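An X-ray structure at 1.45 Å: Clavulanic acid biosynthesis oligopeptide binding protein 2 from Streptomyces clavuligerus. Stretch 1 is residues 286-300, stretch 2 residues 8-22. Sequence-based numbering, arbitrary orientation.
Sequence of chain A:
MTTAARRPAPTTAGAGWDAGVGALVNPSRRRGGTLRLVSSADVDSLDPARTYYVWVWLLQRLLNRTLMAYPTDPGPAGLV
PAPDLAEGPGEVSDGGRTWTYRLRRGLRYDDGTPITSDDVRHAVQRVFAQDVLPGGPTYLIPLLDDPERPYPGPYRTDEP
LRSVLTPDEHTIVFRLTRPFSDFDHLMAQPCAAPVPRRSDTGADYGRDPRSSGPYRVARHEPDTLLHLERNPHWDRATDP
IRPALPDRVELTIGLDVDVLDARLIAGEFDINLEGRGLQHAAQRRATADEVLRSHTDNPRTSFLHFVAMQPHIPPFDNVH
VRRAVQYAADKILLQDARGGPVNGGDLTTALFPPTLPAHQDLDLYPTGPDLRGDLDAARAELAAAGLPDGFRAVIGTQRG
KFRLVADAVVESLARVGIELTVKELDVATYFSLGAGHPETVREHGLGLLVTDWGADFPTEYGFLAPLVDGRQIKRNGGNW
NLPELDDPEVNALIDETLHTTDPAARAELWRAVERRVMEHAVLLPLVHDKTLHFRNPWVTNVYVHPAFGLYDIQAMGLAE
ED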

ATOM      1  N   ALA A 286      20.885   6.436 -15.113  1.00 21.95           N
ATOM      2  CA  ALA A 286      21.190   6.901 -13.757  1.00 22.20           C
ATOM      3  C   ALA A 286      22.138   5.981 -12.993  1.00 22.35           C
ATOM      4  O   ALA A 286      23.009   6.460 -12.263  1.00 22.56           O
ATOM      5  CB  ALA A 286      19.910   7.127 -12.964  1.00 22.15           C
ATOM      6  N   THR A 287      21.966   4.670 -13.157  1.00 22.39           N
ATOM      7  CA  THR A 287      22.785   3.692 -12.436  1.00 22.67           C
ATOM      8  C   THR A 287      24.195   3.548 -13.003  1.00 22.73           C
ATOM      9  O   THR A 287      25.083   3.030 -12.324  1.00 22.82           O
ATOM     10  CB  THR A 287      22.126   2.294 -12.390  1.00 22.63           C
ATOM     11  OG1 THR A 287      21.841   1.846 -13.722  1.00 22.72           O
ATOM     12  CG2 THR A 287      20.842   2.324 -11.569  1.00 22.86           C
ATOM     13  N   ALA A 288      24.398   3.995 -14.241  1.00 22.78           N
ATOM     14  CA  ALA A 288      25.705   3.880 -14.896  1.00 22.84           C
ATOM     15  C   ALA A 288      26.572   5.128 -14.740  1.00 22.91           C
ATOM     16  O   ALA A 288      27.797   5.048 -14.846  1.00 23.12           O
ATOM     17  CB  ALA A 288      25.536   3.528 -16.372  1.00 22.94           C
ATOM     18  N   ASP A 289      25.934   6.274 -14.499  1.00 22.83           N
ATOM     19  CA  ASP A 289      26.639   7.547 -14.362  1.00 22.89           C
ATOM     20  C   ASP A 289      26.910   7.844 -12.890  1.00 22.63           C
ATOM     21  O   ASP A 289      25.990   7.837 -12.072  1.00 22.71           O
ATOM     22  CB  ASP A 289      25.824   8.679 -14.990  1.00 23.07           C
ATOM     23  CG  ASP A 289      26.578   9.994 -15.017  1.00 24.06           C
ATOM     24  OD1 ASP A 289      26.315  10.852 -14.146  1.00 24.66           O
ATOM     25  OD2 ASP A 289      27.446  10.164 -15.901  1.00 25.03           O
ATOM     26  N   GLU A 290      28.173   8.114 -12.564  1.00 22.29           N
ATOM     27  CA  GLU A 290      28.593   8.305 -11.175  1.00 21.78           C
ATOM     28  C   GLU A 290      27.917   9.509 -10.511  1.00 21.19           C
ATOM     29  O   GLU A 290      27.556   9.449  -9.335  1.00 21.45           O
ATOM     30  CB  GLU A 290      30.125   8.401 -11.081  1.00 22.17           C
ATOM     31  CG  GLU A 290      30.711   8.274  -9.663  1.00 22.84           C
ATOM     32  CD  GLU A 290      30.584   6.876  -9.041  1.00 24.37           C
ATOM     33  OE1 GLU A 290      30.321   5.885  -9.765  1.00 24.43           O
ATOM     34  OE2 GLU A 290      30.762   6.771  -7.807  1.00 24.32           O
ATOM     35  N   VAL A 291      27.740  10.590 -11.267  1.00 20.33           N
ATOM     36  CA  VAL A 291      27.034  11.765 -10.759  1.00 19.63           C
ATOM     37  C   VAL A 291      25.547  11.450 -10.542  1.00 18.91           C
ATOM     38  O   VAL A 291      24.997  11.751  -9.483  1.00 18.94           O
ATOM     39  CB  VAL A 291      27.222  13.004 -11.671  1.00 19.79           C
ATOM     40  CG1 VAL A 291      26.377  14.170 -11.179  1.00 19.88           C
ATOM     41  CG2 VAL A 291      28.695  13.413 -11.722  1.00 19.80           C
ATOM     42  N   LEU A 292      24.912  10.828 -11.533  1.00 17.89           N
ATOM     43  CA  LEU A 292      23.497  10.461 -11.422  1.00 16.68           C
ATOM     44  C   LEU A 292      23.207   9.442 -10.311  1.00 15.76           C
ATOM     45  O   LEU A 292      22.174   9.531  -9.640  1.00 15.02           O
ATOM     46  CB  LEU A 292      22.950   9.978 -12.772  1.00 16.96           C
ATOM     47  CG  LEU A 292      22.851  11.019 -13.898  1.00 17.21           C
ATOM     48  CD1 LEU A 292      22.212  10.397 -15.131  1.00 17.59           C
ATOM     49  CD2 LEU A 292      22.084  12.273 -13.477  1.00 17.30           C
ATOM     50  N   ARG A 293      24.120   8.494 -10.108  1.00 14.70           N
ATOM     51  CA  ARG A 293      24.012   7.521  -9.015  1.00 14.14           C
ATOM     52  C   ARG A 293      23.887   8.205  -7.656  1.00 13.51           C
ATOM     53  O   ARG A 293      23.162   7.732  -6.778  1.00 13.32           O
ATOM     54  CB  ARG A 293      25.230   6.599  -8.986  1.00 14.47           C
ATOM     55  CG  ARG A 293      25.194   5.464  -9.981  1.00 14.96           C
ATOM     56  CD  ARG A 293      26.362   4.515  -9.743  1.00 14.95           C
ATOM     57  NE  ARG A 293      26.159   3.691  -8.553  1.00 15.55           N
ATOM     58  CZ  ARG A 293      25.450   2.566  -8.532  1.00 15.53           C
ATOM     59  NH1 ARG A 293      24.869   2.118  -9.641  1.00 16.01           N
ATOM     60  NH2 ARG A 293      25.318   1.883  -7.403  1.00 15.90           N
ATOM     61  N   SER A 294      24.598   9.319  -7.496  1.00 12.77           N
ATOM     62  CA  SER A 294      24.614  10.057  -6.239  1.00 12.28           C
ATOM     63  C   SER A 294      23.274  10.739  -5.940  1.00 11.63           C
ATOM     64  O   SER A 294      23.040  11.182  -4.814  1.00 11.55           O
ATOM     65  CB  SER A 294      25.768  11.067  -6.224  1.00 12.43           C
ATOM     66  OG  SER A 294      25.488  12.192  -7.035  1.00 13.46           O
ATOM     67  N   HIS A 295      22.409  10.805  -6.955  1.00 11.05           N
ATOM     68  CA  HIS A 295      21.079  11.411  -6.838  1.00 10.57           C
ATOM     69  C   HIS A 295      19.966  10.361  -6.796  1.00  9.91           C
ATOM     70  O   HIS A 295      18.791  10.699  -6.931  1.00  9.31           O
ATOM     71  CB  HIS A 295      20.812  12.354  -8.022  1.00 10.93           C
ATOM     72  CG  HIS A 295      21.820  13.451  -8.175  1.00 12.62           C
ATOM     73  ND1 HIS A 295      21.982  14.448  -7.240  1.00 13.43           N
ATOM     74  CD2 HIS A 295      22.700  13.720  -9.168  1.00 14.98           C
ATOM     75  CE1 HIS A 295      22.925  15.280  -7.644  1.00 13.90           C
ATOM     76  NE2 HIS A 295      23.378  14.861  -8.812  1.00 14.65           N
ATOM     77  N   THR A 296      20.333   9.097  -6.599  1.00  9.14           N
ATOM     78  CA  THR A 296      19.381   7.996  -6.724  1.00  9.04           C
ATOM     79  C   THR A 296      19.281   7.148  -5.452  1.00  8.90           C
ATOM     80  O   THR A 296      20.291   6.841  -4.813  1.00  8.89           O
ATOM     81  CB  THR A 296      19.744   7.100  -7.934  1.00  9.14           C
ATOM     82  OG1 THR A 296      19.830   7.917  -9.105  1.00 10.41           O
ATOM     83  CG2 THR A 296      18.692   6.035  -8.166  1.00  9.29           C
ATOM     84  N   ASP A 297      18.045   6.791  -5.100  1.00  8.16           N
ATOM     85  CA  ASP A 297      17.742   5.875  -4.004  1.00  8.37           C
ATOM     86  C   ASP A 297      17.078   4.622  -4.557  1.00  8.51           C
ATOM     87  O   ASP A 297      16.280   4.700  -5.489  1.00  8.42           O
ATOM     88  CB  ASP A 297      16.817   6.555  -2.992  1.00  8.06           C
ATOM     89  CG  ASP A 297      17.472   7.747  -2.326  1.00  8.42           C
ATOM     90  OD1 ASP A 297      18.591   7.586  -1.800  1.00  8.15           O
ATOM     91  OD2 ASP A 297      16.875   8.843  -2.324  1.00  7.96           O
ATOM     92  N   ASN A 298      17.414   3.471  -3.977  1.00  8.65           N
ATOM     93  CA  ASN A 298      16.920   2.178  -4.461  1.00  9.44           C
ATOM     94  C   ASN A 298      16.232   1.387  -3.331  1.00  9.54           C
ATOM     95  O   ASN A 298      16.697   0.316  -2.943  1.00  9.73           O
ATOM     96  CB  ASN A 298      18.090   1.390  -5.075  1.00  9.59           C
ATOM     97  CG  ASN A 298      17.652   0.145  -5.855  1.00 10.85           C
ATOM     98  OD1 ASN A 298      16.504   0.013  -6.293  1.00 12.25           O
ATOM     99  ND2 ASN A 298      18.593  -0.772  -6.041  1.00 12.55           N
ATOM    100  N   PRO A 299      15.118   1.918  -2.792  1.00  9.48           N
ATOM    101  CA  PRO A 299      14.488   1.284  -1.639  1.00  9.62           C
ATOM    102  C   PRO A 299      13.621   0.089  -2.015  1.00 10.28           C
ATOM    103  O   PRO A 299      13.222  -0.054  -3.173  1.00  9.73           O
ATOM    104  CB  PRO A 299      13.588   2.396  -1.096  1.00  9.76           C
ATOM    105  CG  PRO A 299      13.172   3.136  -2.314  1.00  9.13           C
ATOM    106  CD  PRO A 299      14.382   3.126  -3.217  1.00  9.43           C
ATOM    107  N   ARG A 300      13.331  -0.750  -1.024  1.00 11.06           N
ATOM    108  CA  ARG A 300      12.241  -1.712  -1.124  1.00 12.41           C
ATOM    109  C   ARG A 300      10.943  -0.925  -1.041  1.00 12.73           C
ATOM    110  O   ARG A 300      10.862   0.060  -0.298  1.00 13.30           O
ATOM    111  CB  ARG A 300      12.291  -2.709   0.029  1.00 12.63           C
ATOM    112  CG  ARG A 300      13.440  -3.693  -0.047  1.00 14.26           C
ATOM    113  CD  ARG A 300      13.686  -4.304   1.317  1.00 16.82           C
ATOM    114  NE  ARG A 300      14.621  -5.421   1.259  1.00 18.58           N
ATOM    115  CZ  ARG A 300      14.269  -6.690   1.066  1.00 17.89           C
ATOM    116  NH1 ARG A 300      12.994  -7.018   0.899  1.00 17.34           N
ATOM    117  NH2 ARG A 300      15.201  -7.632   1.046  1.00 18.70           N
TER
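Stretch 2 8-22: PAPTTAGAGWDAGVG

A segment without regular secondary structure can still dock precisely when its backbone amides and carbonyls find partners along a second segment. Residues 8-22 of this oligopeptide binding protein illustrate the principle. Apart from a short 3-10 segment at 9-11, they form loop and turns, yet they run in the same overall direction as residues 286-300. From Ala-13 onward the register is ordered: Ala-13 lies nearest Val-291, Gly-16 nearest Ser-294 (CA to CA 3.7 Å), Asp-18 nearest Asp-297 (CA to CA 4.2 Å) and Val-21 nearest Pro-299. The first part departs from that order, with Pro-10 lying by Leu-292 (CA to CA 5.8 Å). Together the two bury 929 Å².

Pro-8 stays clear of the partner, but its carbonyl O accepts from Thr-11 OG1 at 2.7 Å, which links the residue before the 3-10 segment to its last residue. Ala-9 makes the first firm contact. Its CB lies over one face of the His-295 ring, 4.0 Å from the ring centroid, while its O takes a weak hydrogen bond from His-295 NE2 at 3.0 Å. Pro-10 packs its CG against Leu-292 CD2 at 3.9 Å, and a water bridges Pro-10 O to Asp-289 OD1, the same oxygen that caps Leu-292 N. At Thr-11 and Thr-12 the CA-to-CB bond points away from the partner; the contact of Thr-12 is through its backbone O, which accepts from His-295 NE2 at 2.7 Å, near the plane of the imidazole. Within this bend sits Val-291, whose CG1 approaches Ala-9 O at 3.3 Å and Thr-12 O at 3.5 Å.

Beyond Ala-13 the backbone passes close to Ser-294. Gly-14 N donates to Ser-294 OG at 2.6 Å, and that hydroxyl in turn donates to Val-291 O, relaying the bond into the helical turn. The approach leaves no room for a side chain at Gly-14, where a CB would fall 2.4 Å from His-295 ND1. Ala-15 adds little. Gly-16 N then donates to Ser-294 O at 2.9 Å; here glycine answers to the backbone itself, since at these angles a CB would be jammed against the preceding carbonyl.

Gly-16 opens a type II turn that ends at Ala-19. Trp-17, with 158 Å² covered, contributes the largest area in either stretch. The guanidinium of Arg-293 lies flat on its indole, with planes 16° apart and centres 4.0 Å apart, an arrangement favourable for a cation-pi interaction. Thr-296 CG2 reaches Trp-17 CZ3 at 3.8 Å, and Asn-298 CB reaches Trp-17 CZ2 at 3.6 Å.

Asp-18 is held at two points: its N donates to Thr-296 O at 3.0 Å, and its OD1 accepts from Asn-298 N at 2.7 Å. A second water links its OD2 to Asn-298 O. An overlapping type I turn, Asp-18 to Val-21, presents Gly-20 N to Asp-297 OD1 at 2.9 Å; a CB on Gly-20 would lie 2.6 Å from Asp-297 OD2. Val-21 closes the contact, its CG2 resting 3.9 Å from Asp-297 CB and 4.1 Å from Pro-299 CB, before Gly-22 leaves the partner altogether.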

ATOM      1  N   PRO A   8      21.856  21.920 -12.999  1.00 30.32           N
ATOM      2  CA  PRO A   8      21.119  20.658 -13.074  1.00 30.21           C
ATOM      3  C   PRO A   8      21.854  19.520 -12.367  1.00 30.05           C
ATOM      4  O   PRO A   8      23.053  19.632 -12.090  1.00 30.09           O
ATOM      5  CB  PRO A   8      21.045  20.384 -14.581  1.00 30.20           C
ATOM      6  CG  PRO A   8      21.186  21.720 -15.218  1.00 30.43           C
ATOM      7  CD  PRO A   8      22.129  22.479 -14.335  1.00 30.44           C
ATOM      8  N   ALA A   9      21.133  18.434 -12.092  1.00 29.83           N
ATOM      9  CA  ALA A   9      21.679  17.276 -11.377  1.00 29.58           C
ATOM     10  C   ALA A   9      22.874  16.583 -12.051  1.00 29.49           C
ATOM     11  O   ALA A   9      23.844  16.264 -11.366  1.00 29.40           O
ATOM     12  CB  ALA A   9      20.578  16.262 -11.067  1.00 29.58           C
ATOM     13  N   PRO A  10      22.816  16.345 -13.384  1.00 29.31           N
ATOM     14  CA  PRO A  10      23.924  15.613 -14.014  1.00 29.32           C
ATOM     15  C   PRO A  10      25.290  16.315 -13.942  1.00 29.26           C
ATOM     16  O   PRO A  10      26.309  15.696 -14.259  1.00 29.35           O
ATOM     17  CB  PRO A  10      23.474  15.483 -15.479  1.00 29.39           C
ATOM     18  CG  PRO A  10      21.992  15.689 -15.453  1.00 29.28           C
ATOM     19  CD  PRO A  10      21.775  16.694 -14.371  1.00 29.33           C
ATOM     20  N   THR A  11      25.308  17.578 -13.515  1.00 29.17           N
ATOM     21  CA  THR A  11      26.541  18.377 -13.503  1.00 29.19           C
ATOM     22  C   THR A  11      27.195  18.509 -12.122  1.00 28.88           C
ATOM     23  O   THR A  11      28.358  18.910 -12.021  1.00 29.09           O
ATOM     24  CB  THR A  11      26.320  19.791 -14.102  1.00 29.25           C
ATOM     25  OG1 THR A  11      25.309  20.481 -13.358  1.00 29.87           O
ATOM     26  CG2 THR A  11      25.904  19.704 -15.568  1.00 29.43           C
ATOM     27  N   THR A  12      26.452  18.176 -11.068  1.00 28.37           N
ATOM     28  CA  THR A  12      26.968  18.243  -9.696  1.00 27.84           C
ATOM     29  C   THR A  12      26.583  17.001  -8.897  1.00 26.95           C
ATOM     30  O   THR A  12      25.417  16.609  -8.885  1.00 27.05           O
ATOM     31  CB  THR A  12      26.458  19.498  -8.951  1.00 28.05           C
ATOM     32  OG1 THR A  12      25.059  19.684  -9.215  1.00 28.76           O
ATOM     33  CG2 THR A  12      27.228  20.741  -9.388  1.00 28.50           C
ATOM     34  N   ALA A  13      27.566  16.389  -8.236  1.00 25.86           N
ATOM     35  CA  ALA A  13      27.336  15.173  -7.446  1.00 24.48           C
ATOM     36  C   ALA A  13      26.484  15.453  -6.210  1.00 23.36           C
ATOM     37  O   ALA A  13      26.646  16.482  -5.551  1.00 23.65           O
ATOM     38  CB  ALA A  13      28.655  14.526  -7.053  1.00 24.76           C
ATOM     39  N   GLY A  14      25.578  14.526  -5.911  1.00 21.73           N
ATOM     40  CA  GLY A  14      24.650  14.661  -4.790  1.00 19.57           C
ATOM     41  C   GLY A  14      25.105  13.945  -3.534  1.00 18.08           C
ATOM     42  O   GLY A  14      26.289  13.631  -3.378  1.00 17.78           O
ATOM     43  N   ALA A  15      24.147  13.670  -2.650  1.00 16.44           N
ATOM     44  CA  ALA A  15      24.421  13.112  -1.326  1.00 15.09           C
ATOM     45  C   ALA A  15      24.988  11.694  -1.353  1.00 14.36           C
ATOM     46  O   ALA A  15      25.637  11.267  -0.393  1.00 14.60           O
ATOM     47  CB  ALA A  15      23.160  13.159  -0.463  1.00 15.02           C
ATOM     48  N   GLY A  16      24.724  10.970  -2.438  1.00 13.33           N
ATOM     49  CA  GLY A  16      25.227   9.610  -2.611  1.00 12.27           C
ATOM     50  C   GLY A  16      24.135   8.581  -2.819  1.00 11.60           C
ATOM     51  O   GLY A  16      23.001   8.765  -2.372  1.00 11.26           O
ATOM     52  N   TRP A  17      24.486   7.493  -3.502  1.00 11.18           N
ATOM     53  CA  TRP A  17      23.596   6.352  -3.702  1.00 10.82           C
ATOM     54  C   TRP A  17      22.957   5.913  -2.382  1.00 10.38           C
ATOM     55  O   TRP A  17      23.655   5.722  -1.382  1.00 10.24           O
ATOM     56  CB  TRP A  17      24.399   5.198  -4.308  1.00 11.33           C
ATOM     57  CG  TRP A  17      23.635   3.935  -4.543  1.00 11.81           C
ATOM     58  CD1 TRP A  17      23.592   2.843  -3.731  1.00 12.60           C
ATOM     59  CD2 TRP A  17      22.823   3.621  -5.682  1.00 12.44           C
ATOM     60  NE1 TRP A  17      22.794   1.869  -4.285  1.00 12.66           N
ATOM     61  CE2 TRP A  17      22.312   2.320  -5.485  1.00 12.70           C
ATOM     62  CE3 TRP A  17      22.477   4.317  -6.850  1.00 13.13           C
ATOM     63  CZ2 TRP A  17      21.467   1.696  -6.414  1.00 12.77           C
ATOM     64  CZ3 TRP A  17      21.639   3.697  -7.776  1.00 12.98           C
ATOM     65  CH2 TRP A  17      21.143   2.399  -7.549  1.00 12.50           C
ATOM     66  N   ASP A  18      21.627   5.778  -2.391  1.00 10.07           N
ATOM     67  CA  ASP A  18      20.848   5.308  -1.234  1.00 10.01           C
ATOM     68  C   ASP A  18      20.877   6.214   0.006  1.00  9.93           C
ATOM     69  O   ASP A  18      20.443   5.794   1.082  1.00 10.19           O
ATOM     70  CB  ASP A  18      21.244   3.873  -0.834  1.00 10.13           C
ATOM     71  CG  ASP A  18      20.359   2.812  -1.471  1.00 11.43           C
ATOM     72  OD1 ASP A  18      19.447   3.151  -2.256  1.00 12.32           O
ATOM     73  OD2 ASP A  18      20.572   1.617  -1.171  1.00 13.90           O
ATOM     74  N   ALA A  19      21.357   7.449  -0.144  1.00  9.65           N
ATOM     75  CA  ALA A  19      21.468   8.368   0.993  1.00  9.50           C
ATOM     76  C   ALA A  19      20.117   8.674   1.650  1.00  9.82           C
ATOM     77  O   ALA A  19      20.058   9.001   2.840  1.00 10.40           O
ATOM     78  CB  ALA A  19      22.168   9.652   0.577  1.00  9.66           C
ATOM     79  N   GLY A  20      19.044   8.571   0.866  1.00  9.93           N
ATOM     80  CA  GLY A  20      17.686   8.825   1.358  1.00  9.97           C
ATOM     81  C   GLY A  20      16.960   7.594   1.875  1.00 10.47           C
ATOM     82  O   GLY A  20      15.767   7.660   2.185  1.00 10.03           O
ATOM     83  N   VAL A  21      17.667   6.469   1.946  1.00 10.44           N
ATOM     84  CA  VAL A  21      17.095   5.218   2.442  1.00 11.10           C
ATOM     85  C   VAL A  21      17.575   4.996   3.869  1.00 11.42           C
ATOM     86  O   VAL A  21      18.748   4.695   4.096  1.00 11.59           O
ATOM     87  CB  VAL A  21      17.482   4.007   1.544  1.00 11.09           C
ATOM     88  CG1 VAL A  21      16.869   2.710   2.074  1.00 12.15           C
ATOM     89  CG2 VAL A  21      17.055   4.243   0.103  1.00 11.43           C
ATOM     90  N   GLY A  22      16.669   5.164   4.828  1.00 11.43           N
ATOM     91  CA  GLY A  22      17.014   5.031   6.245  1.00 11.92           C
ATOM     92  C   GLY A  22      17.625   6.284   6.843  1.00 12.12           C
ATOM     93  O   GLY A  22      18.003   6.298   8.017  1.00 12.61           O
TER
HETATM   94  O   HOH W   1      25.982  13.200 -15.366  1.00 31.94           O
HETATM   95  O   HOH W   2      18.682  -0.230  -1.385  1.00 25.78           O